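Mandelate racemase/muconate lactonizing enzyme, C-terminal domain protein (Paracoccus denitrificans, PDB 4DWD) binds magnesium and probably acts as a hydro-lyase of the enolase superfamily. Local coordinates at residues A121-L126 with M317-P322; V265-P270 with E294-Q299. All coordinates share one frame; numbering follows the deposited sequence. Where two conformers were deposited one is given.

Contact 1: residues A121-L126 with M317-P322; sequences AWRTRL and MHMTKP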
loop_
_atom_site.group_PDB
_atom_site.type_symbol
_atom_site.label_atom_id
_atom_site.label_comp_id
_atom_site.label_asym_id
_atom_site.label_seq_id
_atom_site.Cartn_x
_atom_site.Cartn_y
_atom_site.Cartn_z
ATOM N N ALA B 121 -20.086 35.121 -8.345
ATOM C CA ALA B 121 -20.851 34.329 -7.395
ATOM C C ALA B 121 -21.820 33.398 -8.110
ATOM O O ALA B 121 -22.501 33.805 -9.056
ATOM C CB ALA B 121 -21.614 35.247 -6.459
ATOM N N TRP B 122 -21.874 32.150 -7.652
ATOM C CA TRP B 122 -22.903 31.194 -8.084
ATOM C C TRP B 122 -24.224 31.528 -7.466
ATOM O O TRP B 122 -25.274 31.161 -7.983
ATOM C CB TRP B 122 -22.541 29.783 -7.656
ATOM C CG TRP B 122 -21.371 29.243 -8.414
ATOM C CD1 TRP B 122 -20.028 29.303 -8.051
ATOM C CD2 TRP B 122 -21.397 28.545 -9.701
ATOM N NE1 TRP B 122 -19.244 28.712 -9.000
ATOM C CE2 TRP B 122 -20.003 28.240 -10.024
ATOM C CE3 TRP B 122 -22.402 28.150 -10.586
ATOM C CZ2 TRP B 122 -19.648 27.567 -11.188
ATOM C CZ3 TRP B 122 -22.029 27.478 -11.764
ATOM C CH2 TRP B 122 -20.681 27.187 -12.049
ATOM N N ARG B 123 -24.167 32.189 -6.317
ATOM C CA ARG B 123 -25.340 32.492 -5.510
ATOM C C ARG B 123 -25.010 33.693 -4.642
ATOM O O ARG B 123 -23.876 33.839 -4.177
ATOM C CB ARG B 123 -25.689 31.299 -4.609
ATOM C CG ARG B 123 -24.610 31.018 -3.561
ATOM C CD ARG B 123 -24.692 29.641 -2.927
ATOM N NE ARG B 123 -24.469 28.572 -3.899
ATOM C CZ ARG B 123 -23.279 28.153 -4.318
ATOM N NH1 ARG B 123 -22.151 28.708 -3.860
ATOM N NH2 ARG B 123 -23.221 27.161 -5.203
ATOM N N THR B 124 -25.994 34.553 -4.411
ATOM C CA THR B 124 -25.822 35.632 -3.440
ATOM C C THR B 124 -26.801 35.487 -2.271
ATOM O O THR B 124 -26.821 36.316 -1.361
ATOM C CB THR B 124 -25.931 37.032 -4.080
ATOM O OG1 THR B 124 -27.196 37.158 -4.738
ATOM C CG2 THR B 124 -24.798 37.267 -5.072
ATOM N N ARG B 125 -27.607 34.431 -2.303
ATOM C CA ARG B 125 -28.369 34.023 -1.129
ATOM C C ARG B 125 -27.858 32.667 -0.679
ATOM O O ARG B 125 -27.973 31.676 -1.395
ATOM C CB ARG B 125 -29.861 33.973 -1.430
ATOM C CG ARG B 125 -30.477 35.346 -1.544
ATOM C CD ARG B 125 -31.978 35.234 -1.667
ATOM N NE ARG B 125 -32.592 36.515 -1.993
ATOM C CZ ARG B 125 -33.901 36.715 -2.070
ATOM N NH1 ARG B 125 -34.739 35.729 -1.843
ATOM N NH2 ARG B 125 -34.368 37.909 -2.368
ATOM N N LEU B 126 -27.254 32.630 0.501
ATOM C CA LEU B 126 -26.570 31.419 0.938
ATOM C C LEU B 126 -27.316 30.796 2.103
ATOM O O LEU B 126 -27.542 31.464 3.107
ATOM C CB LEU B 126 -25.123 31.728 1.332
ATOM C CG LEU B 126 -24.170 32.231 0.242
ATOM C CD1 LEU B 126 -24.297 33.734 0.033
ATOM C CD2 LEU B 126 -22.723 31.862 0.566
HETATM N N MSE B 317 -18.680 26.236 -6.500
HETATM C CA MSE B 317 -19.646 25.628 -7.418
HETATM C C MSE B 317 -20.455 24.566 -6.714
HETATM O O MSE B 317 -21.679 24.694 -6.603
HETATM C CB MSE B 317 -18.911 25.066 -8.626
HETATM C CG MSE B 317 -19.895 24.440 -9.608
HETATM SE SE MSE B 317 -18.924 23.802 -11.201
HETATM C CE MSE B 317 -17.513 22.769 -10.272
ATOM N N HIS B 318 -19.778 23.520 -6.234
ATOM C CA HIS B 318 -20.462 22.383 -5.606
ATOM C C HIS B 318 -20.590 22.576 -4.133
ATOM O O HIS B 318 -19.955 21.860 -3.343
ATOM C CB HIS B 318 -19.746 21.065 -5.897
ATOM C CG HIS B 318 -19.735 20.681 -7.351
ATOM N ND1 HIS B 318 -18.677 20.080 -7.928
ATOM C CD2 HIS B 318 -20.703 20.828 -8.349
ATOM C CE1 HIS B 318 -18.950 19.853 -9.231
ATOM N NE2 HIS B 318 -20.186 20.319 -9.486
HETATM N N MSE B 319 -21.404 23.553 -3.740
HETATM C CA MSE B 319 -21.762 23.731 -2.325
HETATM C C MSE B 319 -22.695 22.614 -1.915
HETATM O O MSE B 319 -23.738 22.407 -2.536
HETATM C CB MSE B 319 -22.384 25.104 -2.081
HETATM C CG MSE B 319 -21.958 25.651 -0.722
HETATM SE SE MSE B 319 -22.566 27.503 -0.372
HETATM C CE MSE B 319 -24.348 26.879 0.095
ATOM N N THR B 320 -22.306 21.872 -0.878
ATOM C CA THR B 320 -23.037 20.678 -0.451
ATOM C C THR B 320 -23.673 20.806 0.930
ATOM O O THR B 320 -24.621 20.082 1.252
ATOM C CB THR B 320 -22.113 19.448 -0.424
ATOM O OG1 THR B 320 -20.944 19.754 0.358
ATOM C CG2 THR B 320 -21.698 19.058 -1.833
ATOM N N LYS B 321 -23.140 21.713 1.744
ATOM C CA LYS B 321 -23.673 21.963 3.085
ATOM C C LYS B 321 -23.809 23.472 3.252
ATOM O O LYS B 321 -23.151 24.232 2.542
ATOM C CB LYS B 321 -22.756 21.356 4.170
ATOM C CG LYS B 321 -22.455 19.861 4.004
ATOM C CD LYS B 321 -23.603 18.967 4.440
ATOM C CE LYS B 321 -23.186 17.503 4.553
ATOM N NZ LYS B 321 -22.697 16.904 3.276
ATOM N N PRO B 322 -24.680 23.917 4.165
ATOM C CA PRO B 322 -24.897 25.344 4.346
ATOM C C PRO B 322 -23.753 26.063 5.065
ATOM O O PRO B 322 -22.803 25.441 5.523
ATOM C CB PRO B 322 -26.159 25.401 5.212
ATOM C CG PRO B 322 -26.768 24.047 5.117
ATOM C CD PRO B 322 -25.608 23.118 4.982
#
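Over one face of the Trp122 indole sits the backbone of Met317, a selenomethionine, its CA 3.6 Å from the centroid of the five-membered ring and 17° off the ring normal, a CH-pi contact. The Met317 side chain then runs alongside the indole, pointing the same way; its CG, anti to the backbone N (chi1 -179°), is thereby set against Trp122 CZ2 at 3.5 Å. Its selenium reaches the six-membered ring obliquely, 4.6 Å from the centroid, as a Met-aromatic contact. The Arg123 guanidinium is sandwiched between Trp122 CB on one face and Met319 CB on the opposite one, both nearer the rim than the centre. At its edge and in its plane lies Met317 O, to which Arg123 NH2 gives a weak hydrogen bond of 3.2 Å; NH1 is hydrogen-bonded to the carbonyl oxygen of Leu316, the stronger polar hold on the group. The selenium of Met319 lies 3.7 Å from Arg123 NH1 and, more loosely, 4.5 Å from Leu126 CD2. An alanine at Trp122 would probably leave the CA and side chain of Met317 without their flat partner and open a gap beside them. Thr168 of a second subunit also packs on Trp122 and Met317. The arrangement ties the lead-in to barrel strand 125-132 to the loop between helix 304-314 and strand 323-325, in the enolase-type modified TIM barrel.

Contact 2: residues V265-P270 with E294-Q299; sequences VRMVQP and EFVPHQ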
loop_
_atom_site.group_PDB
_atom_site.type_symbol
_atom_site.label_atom_id
_atom_site.label_comp_id
_atom_site.label_asym_id
_atom_site.label_seq_id
_atom_site.Cartn_x
_atom_site.Cartn_y
_atom_site.Cartn_z
ATOM N N VAL B 265 -10.140 11.590 4.874
ATOM C CA VAL B 265 -11.234 12.537 5.141
ATOM C C VAL B 265 -11.802 13.100 3.820
ATOM O O VAL B 265 -11.042 13.536 2.934
ATOM C CB VAL B 265 -10.766 13.647 6.108
ATOM C CG1 VAL B 265 -11.840 14.712 6.265
ATOM C CG2 VAL B 265 -10.388 13.025 7.460
ATOM N N ARG B 266 -13.137 13.094 3.688
ATOM C CA ARG B 266 -13.773 13.491 2.435
ATOM C C ARG B 266 -14.643 14.742 2.575
ATOM O O ARG B 266 -15.360 15.099 1.662
ATOM C CB ARG B 266 -14.585 12.321 1.850
ATOM C CG ARG B 266 -13.744 11.079 1.570
ATOM C CD ARG B 266 -12.740 11.346 0.471
ATOM N NE ARG B 266 -11.771 10.257 0.325
ATOM C CZ ARG B 266 -10.481 10.323 0.646
ATOM N NH1 ARG B 266 -9.955 11.455 1.133
ATOM N NH2 ARG B 266 -9.721 9.255 0.457
HETATM N N MSE B 267 -14.552 15.411 3.722
HETATM C CA MSE B 267 -15.224 16.708 3.934
HETATM C C MSE B 267 -14.306 17.512 4.810
HETATM O O MSE B 267 -14.034 17.116 5.963
HETATM C CB MSE B 267 -16.600 16.488 4.592
HETATM C CG MSE B 267 -17.319 17.802 4.900
HETATM SE SE MSE B 267 -19.142 17.449 5.576
HETATM C CE MSE B 267 -19.289 18.966 6.799
ATOM N N VAL B 268 -13.812 18.642 4.292
ATOM C CA VAL B 268 -12.816 19.432 5.018
ATOM C C VAL B 268 -13.361 20.820 5.357
ATOM O O VAL B 268 -14.133 21.408 4.581
ATOM C CB VAL B 268 -11.451 19.535 4.274
ATOM C CG1 VAL B 268 -10.842 18.142 4.095
ATOM C CG2 VAL B 268 -11.593 20.283 2.941
ATOM N N GLN B 269 -12.935 21.327 6.517
ATOM C CA GLN B 269 -13.536 22.508 7.146
ATOM C C GLN B 269 -12.510 23.493 7.722
ATOM O O GLN B 269 -12.651 23.919 8.864
ATOM C CB GLN B 269 -14.467 22.050 8.262
ATOM C CG GLN B 269 -15.421 20.953 7.828
ATOM C CD GLN B 269 -16.353 20.596 8.945
ATOM O OE1 GLN B 269 -16.022 19.758 9.791
ATOM N NE2 GLN B 269 -17.519 21.231 8.968
ATOM N N PRO B 270 -11.495 23.890 6.916
ATOM C CA PRO B 270 -10.618 24.932 7.446
ATOM C C PRO B 270 -11.406 26.246 7.666
ATOM O O PRO B 270 -12.502 26.427 7.111
ATOM C CB PRO B 270 -9.571 25.089 6.339
ATOM C CG PRO B 270 -10.323 24.762 5.079
ATOM C CD PRO B 270 -11.269 23.649 5.479
ATOM N N GLU B 294 -15.556 17.344 -0.181
ATOM C CA GLU B 294 -16.446 18.459 0.152
ATOM C C GLU B 294 -15.699 19.567 0.887
ATOM O O GLU B 294 -14.781 19.306 1.656
ATOM C CB GLU B 294 -17.609 17.985 1.026
ATOM C CG GLU B 294 -18.637 17.098 0.332
ATOM C CD GLU B 294 -19.709 16.656 1.309
ATOM O OE1 GLU B 294 -20.631 17.457 1.598
ATOM O OE2 GLU B 294 -19.627 15.518 1.807
ATOM N N PHE B 295 -16.112 20.804 0.643
ATOM C CA PHE B 295 -15.490 21.987 1.247
ATOM C C PHE B 295 -16.541 22.762 2.045
ATOM O O PHE B 295 -17.443 23.378 1.466
ATOM C CB PHE B 295 -14.868 22.849 0.148
ATOM C CG PHE B 295 -14.022 23.965 0.660
ATOM C CD1 PHE B 295 -12.755 23.708 1.195
ATOM C CD2 PHE B 295 -14.478 25.278 0.594
ATOM C CE1 PHE B 295 -11.968 24.742 1.658
ATOM C CE2 PHE B 295 -13.683 26.326 1.050
ATOM C CZ PHE B 295 -12.426 26.049 1.586
ATOM N N VAL B 296 -16.467 22.673 3.373
ATOM C CA VAL B 296 -17.520 23.174 4.264
ATOM C C VAL B 296 -16.834 23.917 5.427
ATOM O O VAL B 296 -16.623 23.354 6.492
ATOM C CB VAL B 296 -18.427 22.031 4.795
ATOM C CG1 VAL B 296 -19.572 22.587 5.644
ATOM C CG2 VAL B 296 -18.977 21.177 3.645
ATOM N N PRO B 297 -16.449 25.174 5.204
ATOM C CA PRO B 297 -15.614 25.881 6.184
ATOM C C PRO B 297 -16.216 25.962 7.580
ATOM O O PRO B 297 -17.429 26.166 7.738
ATOM C CB PRO B 297 -15.513 27.284 5.600
ATOM C CG PRO B 297 -15.614 27.067 4.122
ATOM C CD PRO B 297 -16.638 25.964 3.973
ATOM N N HIS B 298 -15.349 25.840 8.584
ATOM C CA HIS B 298 -15.690 26.196 9.955
ATOM C C HIS B 298 -15.686 27.704 10.063
ATOM O O HIS B 298 -14.769 28.377 9.562
ATOM C CB HIS B 298 -14.642 25.578 10.864
ATOM C CG HIS B 298 -14.762 25.959 12.318
ATOM N ND1 HIS B 298 -14.227 27.088 12.825
ATOM C CD2 HIS B 298 -15.343 25.289 13.379
ATOM C CE1 HIS B 298 -14.468 27.142 14.149
ATOM N NE2 HIS B 298 -15.151 26.043 14.489
ATOM N N GLN B 299 -16.713 28.275 10.691
ATOM C CA GLN B 299 -16.705 29.725 10.919
ATOM C C GLN B 299 -17.700 30.062 12.018
ATOM O O GLN B 299 -18.877 29.737 11.911
ATOM C CB GLN B 299 -17.024 30.464 9.615
ATOM C CG GLN B 299 -16.334 31.814 9.480
ATOM C CD GLN B 299 -16.757 32.802 10.545
ATOM O OE1 GLN B 299 -15.942 33.240 11.373
ATOM N NE2 GLN B 299 -18.039 33.140 10.555
HETATM O O HOH W 1 -17.967 13.693 0.794
#
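Met267 and Glu294 face each other across a short parallel pairing of strands 267-268 and 294-295, their side chains on the same face of the sheet. Selenomethionine Met267 has CG anti to the backbone N (chi1 177°), 3.9 Å from Glu294 CB, and bends only at its last torsion, which brings CE to 3.8 Å from Val296 CB. Glu294 runs extended beyond CG, and a water donates to both its OE2 and Arg266 O, while OE1 is held by residues of the 317-322 loop. On the other face, CG of Phe295, anti to its backbone N (chi1 -171°), starts the ring toward Val268 and Pro270, which it meets obliquely: CD1 lies by Val268 CG2, and CE1 is 3.8 Å from Pro270 CG. Met281 and Cys284 of helix 277-291 pack against it. Three backbone hydrogen bonds join the strands: Glu294 N to Arg266 O, Val268 N to Glu294 O at 2.9 Å, and Val296 N to Val268 O, the last nearly straight at 179°. Beyond Val296 the pairing weakens: His298 N makes two weak bonds of 3.3 Å, to Gln269 O and Pro270 O. His298 ND1 is hydrogen-bonded to Asp271, and the imidazole lies close to Glu249, while Gln269 comes close to Glu223; both glutamates belong to a calcium site seen in this protein, though no metal is bound there in this chain. Firm backbone bonds and apolar contacts thus anchor two adjacent barrel strands, whereas the polar residues following them lie beside metal-binding carboxylates, the His298-Asp271 pair being consistent with the His-Asp dyad of mandelate racemase-like enzymes.

In the fold
Contact 2 is core and contact 1 lies at the surface, their centres about 14 Å apart, yet both serve the same barrel. Along the chain, 265-270 and 294-299 are nested inside the long loop that contact 1 closes. Contact 2 joins neighbouring parallel strands of one beta-alpha-beta unit by regular backbone bonds; contact 1, away from the annotated sites, relies on an indole, an arginine and two selenomethionines, with a single weak bond across it. The two meet directly: Thr320 OG1 is probably hydrogen-bonded to Glu294 OE1, Lys321 NZ forms a salt bridge with the same oxygen, and Lys321 CB packs on Val296 CG1. Both also touch the second subunit.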